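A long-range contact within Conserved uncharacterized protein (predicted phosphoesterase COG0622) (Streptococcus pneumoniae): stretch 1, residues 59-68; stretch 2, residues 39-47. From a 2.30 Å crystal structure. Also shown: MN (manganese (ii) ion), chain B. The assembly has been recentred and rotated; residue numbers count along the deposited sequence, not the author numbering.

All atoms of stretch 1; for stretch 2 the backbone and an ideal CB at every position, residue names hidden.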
# COMPACT_ATOMS: atom_id res chain seq x y z
N GLY A 59 -5.04 6.47 -9.06
CA GLY A 59 -3.83 7.22 -9.32
C GLY A 59 -4.04 8.30 -10.37
O GLY A 59 -5.04 8.30 -11.11
N ASN A 60 -3.09 9.23 -10.47
CA ASN A 60 -3.21 10.25 -11.53
C ASN A 60 -3.13 9.69 -12.98
O ASN A 60 -3.61 10.35 -13.91
CB ASN A 60 -2.20 11.37 -11.34
CG ASN A 60 -0.75 10.90 -11.39
OD1 ASN A 60 -0.37 10.01 -10.65
ND2 ASN A 60 0.08 11.55 -12.23
N MSE A 61 -2.54 8.51 -13.14
CA MSE A 61 -2.38 7.84 -14.44
C MSE A 61 -3.47 6.79 -14.66
O MSE A 61 -3.38 5.99 -15.57
CB MSE A 61 -0.98 7.18 -14.58
CG MSE A 61 0.19 8.16 -14.60
SE MSE A 61 -0.01 9.58 -15.92
CE MSE A 61 1.64 10.57 -15.74
N ASP A 62 -4.51 6.81 -13.82
CA ASP A 62 -5.72 6.04 -13.98
C ASP A 62 -6.79 6.97 -14.54
O ASP A 62 -7.19 7.92 -13.85
CB ASP A 62 -6.20 5.45 -12.63
CG ASP A 62 -5.29 4.34 -12.12
OD1 ASP A 62 -4.79 3.59 -12.96
OD2 ASP A 62 -5.11 4.21 -10.89
N PHE A 63 -7.22 6.73 -15.77
CA PHE A 63 -8.07 7.69 -16.47
C PHE A 63 -9.54 7.30 -16.50
O PHE A 63 -10.38 8.17 -16.60
CB PHE A 63 -7.52 7.97 -17.87
CG PHE A 63 -6.15 8.59 -17.85
CD1 PHE A 63 -5.93 9.81 -17.24
CD2 PHE A 63 -5.07 7.94 -18.40
CE1 PHE A 63 -4.65 10.38 -17.21
CE2 PHE A 63 -3.79 8.53 -18.38
CZ PHE A 63 -3.59 9.72 -17.78
N TYR A 64 -9.81 6.01 -16.34
CA TYR A 64 -11.15 5.48 -16.26
C TYR A 64 -11.82 5.91 -14.96
O TYR A 64 -11.19 5.90 -13.84
CB TYR A 64 -11.17 3.94 -16.27
CG TYR A 64 -10.34 3.22 -17.31
CD1 TYR A 64 -10.79 3.08 -18.60
CD2 TYR A 64 -9.15 2.60 -16.96
CE1 TYR A 64 -10.06 2.39 -19.54
CE2 TYR A 64 -8.41 1.90 -17.90
CZ TYR A 64 -8.87 1.80 -19.19
OH TYR A 64 -8.13 1.10 -20.12
N ALA A 65 -13.10 6.25 -15.12
CA ALA A 65 -14.00 6.50 -14.00
C ALA A 65 -14.19 5.20 -13.20
O ALA A 65 -14.18 4.08 -13.75
CB ALA A 65 -15.37 7.02 -14.53
N GLY A 66 -14.34 5.36 -11.88
CA GLY A 66 -14.75 4.26 -11.02
C GLY A 66 -13.80 3.86 -9.91
O GLY A 66 -14.12 2.96 -9.14
N TYR A 67 -12.62 4.48 -9.84
CA TYR A 67 -11.75 4.25 -8.71
C TYR A 67 -12.01 5.33 -7.68
O TYR A 67 -12.14 6.51 -8.05
CB TYR A 67 -10.27 4.27 -9.10
CG TYR A 67 -9.77 3.10 -9.91
CD1 TYR A 67 -9.71 1.82 -9.37
CD2 TYR A 67 -9.28 3.29 -11.22
CE1 TYR A 67 -9.22 0.74 -10.12
CE2 TYR A 67 -8.79 2.24 -11.97
CZ TYR A 67 -8.75 0.95 -11.42
OH TYR A 67 -8.24 -0.07 -12.17
N PRO A 68 -12.06 4.96 -6.38
CA PRO A 68 -12.16 6.02 -5.37
C PRO A 68 -10.81 6.73 -5.16
O PRO A 68 -9.75 6.12 -5.26
CB PRO A 68 -12.59 5.25 -4.11
CG PRO A 68 -11.91 3.94 -4.26
CD PRO A 68 -11.99 3.63 -5.76
N UNK A 39 -2.38 0.81 -4.44
CA UNK A 39 -2.50 2.24 -4.16
C UNK A 39 -2.54 3.14 -5.41
O UNK A 39 -2.35 4.35 -5.34
CB UNK A 39 -1.33 2.67 -3.27
N UNK A 40 -2.78 2.49 -6.55
CA UNK A 40 -3.10 3.17 -7.80
C UNK A 40 -2.01 3.21 -8.84
O UNK A 40 -0.89 2.69 -8.67
CB UNK A 40 -3.51 4.61 -7.49
N UNK A 41 -2.35 3.87 -9.93
CA UNK A 41 -1.57 3.91 -11.17
C UNK A 41 -1.37 2.50 -11.71
O UNK A 41 -0.26 2.10 -12.03
CB UNK A 41 -0.22 4.59 -10.94
N UNK A 42 -2.45 1.74 -11.77
CA UNK A 42 -2.43 0.40 -12.39
C UNK A 42 -2.56 0.48 -13.90
O UNK A 42 -2.02 -0.38 -14.63
CB UNK A 42 -3.56 -0.47 -11.83
N UNK A 43 -3.30 1.49 -14.35
CA UNK A 43 -3.65 1.70 -15.76
C UNK A 43 -4.60 0.61 -16.30
O UNK A 43 -4.74 0.45 -17.50
CB UNK A 43 -2.38 1.74 -16.61
N UNK A 44 -5.27 -0.08 -15.37
CA UNK A 44 -6.26 -1.10 -15.64
C UNK A 44 -7.65 -0.51 -15.46
O UNK A 44 -7.82 0.55 -14.85
CB UNK A 44 -6.06 -2.31 -14.73
N UNK A 45 -8.64 -1.21 -16.01
CA UNK A 45 -10.05 -0.92 -15.79
C UNK A 45 -10.52 -1.29 -14.39
O UNK A 45 -10.09 -2.32 -13.86
CB UNK A 45 -10.90 -1.66 -16.83
N UNK A 46 -11.31 -0.39 -13.75
CA UNK A 46 -11.90 -0.64 -12.42
C UNK A 46 -12.82 -1.85 -12.36
O UNK A 46 -12.94 -2.45 -11.32
CB UNK A 46 -12.68 0.59 -11.97
N UNK A 47 -13.41 -2.22 -13.48
CA UNK A 47 -14.22 -3.43 -13.56
C UNK A 47 -13.41 -4.68 -13.90
O UNK A 47 -13.99 -5.73 -14.07
CB UNK A 47 -15.32 -3.24 -14.60
MN MN B . 2.94 6.08 -10.93

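Position 39 points its CA-to-CB bond away from stretch 1, with nothing of that stretch within 5.5 Å of the ideal CB. Stretch 1 places almost no limit on its identity; the deposited residue is Asn39, whose side-chain amide is hydrogen-bonded elsewhere in the structure.

Position 40 is far more restrictive. Its phi/psi of 106/-178 would jam a CB against the preceding carbonyl, and the ideal CB lies 2.9 Å from Gly59 N, a clash. Either observation calls for glycine, and Gly40 is found, its CA 4.0 Å from Gly59 N.

At 41 the CB points sideways, but the type I turn from Gly59 to Asp62 lies beside it, offering the backbone N of Met61 as a donor, and the manganese ion lies beyond. Phi/psi of 58/48 is left-handed, a region that glycine, asparagine and aspartate tolerate best. A short acidic side chain could serve both the turn and the metal, and Asp41 does: Met61 N donates to Asp41 OD1 at 2.8 Å, while Asp41 OD2 binds MN at 2.2 Å. The backbone joins in, Asp41 N donating to Asp62 OD2 at 2.9 Å. Gly59 leaves room for this carboxylate, since an ideal CB there would lie 2.2 Å from Asp41 OD1.

Position 42 also points sideways, its ideal CB 4.4 Å from Asp62 OD1 and 4.7 Å from Tyr67 OH. Within reach of these two polar atoms, a small polar residue such as serine or threonine would suit, and alanine could fit. In Ser42, OG shares water 1 with Asp62: the water lies 2.7 Å from Ser42 OG and donates to Asp62 OD2 at 2.6 Å.

At 43 the CB points away, and phi/psi of 68/19 again favours glycine or asparagine without excluding others. The main tie is independent of side chain: the backbone N donates to Asp62 OD1 at 2.9 Å. The residue is Glu43; its CG packs 3.6 Å from Met61 O.

Position 44 leads away overall, though its ideal CB is 4.0 Å from Tyr67 OH, so many side chains would do. The deposited residue is Leu44, whose CB lies 4.0 Å from Tyr67 OH while the side chain points away overall. The contact that matters here is made by the backbone: Tyr67 OH donates to Leu44 O at 2.8 Å, a bond that does not depend on which side chain stands at 44.

Position 45 also points away, but the Tyr64 ring lies near, 4.5 Å from the ideal CB to Tyr64 CE2. A long chain with methylenes could cover it. Arg45 does so, its CG 3.7 Å from the centroid of the Tyr64 ring, over one face.

Position 46 points toward stretch 1, its ideal CB 3.9 Å from Tyr67 CE1 and 4.0 Å from Gly66 O. Compact apolar residues would suit, and phi of -60 admits proline. Pro46 lays its CG over a face of Tyr67, 3.8 Å from the ring centroid, and sets CD 3.6 Å from Tyr64 CB.

Position 47 meets nothing of stretch 1, leaving the choice open. Asp47 OD2 forms a salt bridge with Arg45 NH2 at 3.2 Å.

Stretch 2 (39-47) NGDSELRPD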
# COMPACT_ATOMS: atom_id res chain seq x y z
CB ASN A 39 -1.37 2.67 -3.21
CG ASN A 39 -1.36 1.90 -1.90
OD1 ASN A 39 -2.39 1.32 -1.51
ND2 ASN A 39 -0.20 1.89 -1.20
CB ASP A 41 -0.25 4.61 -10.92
CG ASP A 41 -0.30 6.07 -11.19
OD1 ASP A 41 -1.38 6.62 -11.42
OD2 ASP A 41 0.81 6.68 -11.16
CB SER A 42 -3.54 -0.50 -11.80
OG SER A 42 -4.82 0.03 -12.01
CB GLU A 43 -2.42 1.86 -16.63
CG GLU A 43 -1.49 3.01 -16.20
CD GLU A 43 -0.28 3.11 -17.14
OE1 GLU A 43 -0.36 2.57 -18.26
OE2 GLU A 43 0.76 3.69 -16.76
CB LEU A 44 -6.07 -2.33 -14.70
CG LEU A 44 -4.69 -3.00 -14.65
CD1 LEU A 44 -4.71 -4.24 -13.73
CD2 LEU A 44 -4.14 -3.34 -16.06
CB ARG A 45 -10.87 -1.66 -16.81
CG ARG A 45 -10.71 -1.05 -18.17
CD ARG A 45 -11.03 -2.02 -19.26
NE ARG A 45 -12.44 -2.37 -19.29
CZ ARG A 45 -13.41 -1.56 -19.70
NH1 ARG A 45 -13.14 -0.31 -20.09
NH2 ARG A 45 -14.65 -2.00 -19.70
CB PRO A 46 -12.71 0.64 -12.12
CG PRO A 46 -12.18 1.67 -13.04
CD PRO A 46 -11.58 0.97 -14.23
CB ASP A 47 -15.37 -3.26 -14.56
CG ASP A 47 -14.90 -3.07 -15.99
OD1 ASP A 47 -13.69 -3.23 -16.29
OD2 ASP A 47 -15.77 -2.79 -16.83
O HOH W 1 -5.51 1.75 -10.11
O HOH W 2 -5.43 1.47 -19.81
O HOH W 3 -6.55 3.01 -14.98
O HOH W 4 3.52 7.33 -12.65
O HOH W 5 3.20 8.04 -9.95
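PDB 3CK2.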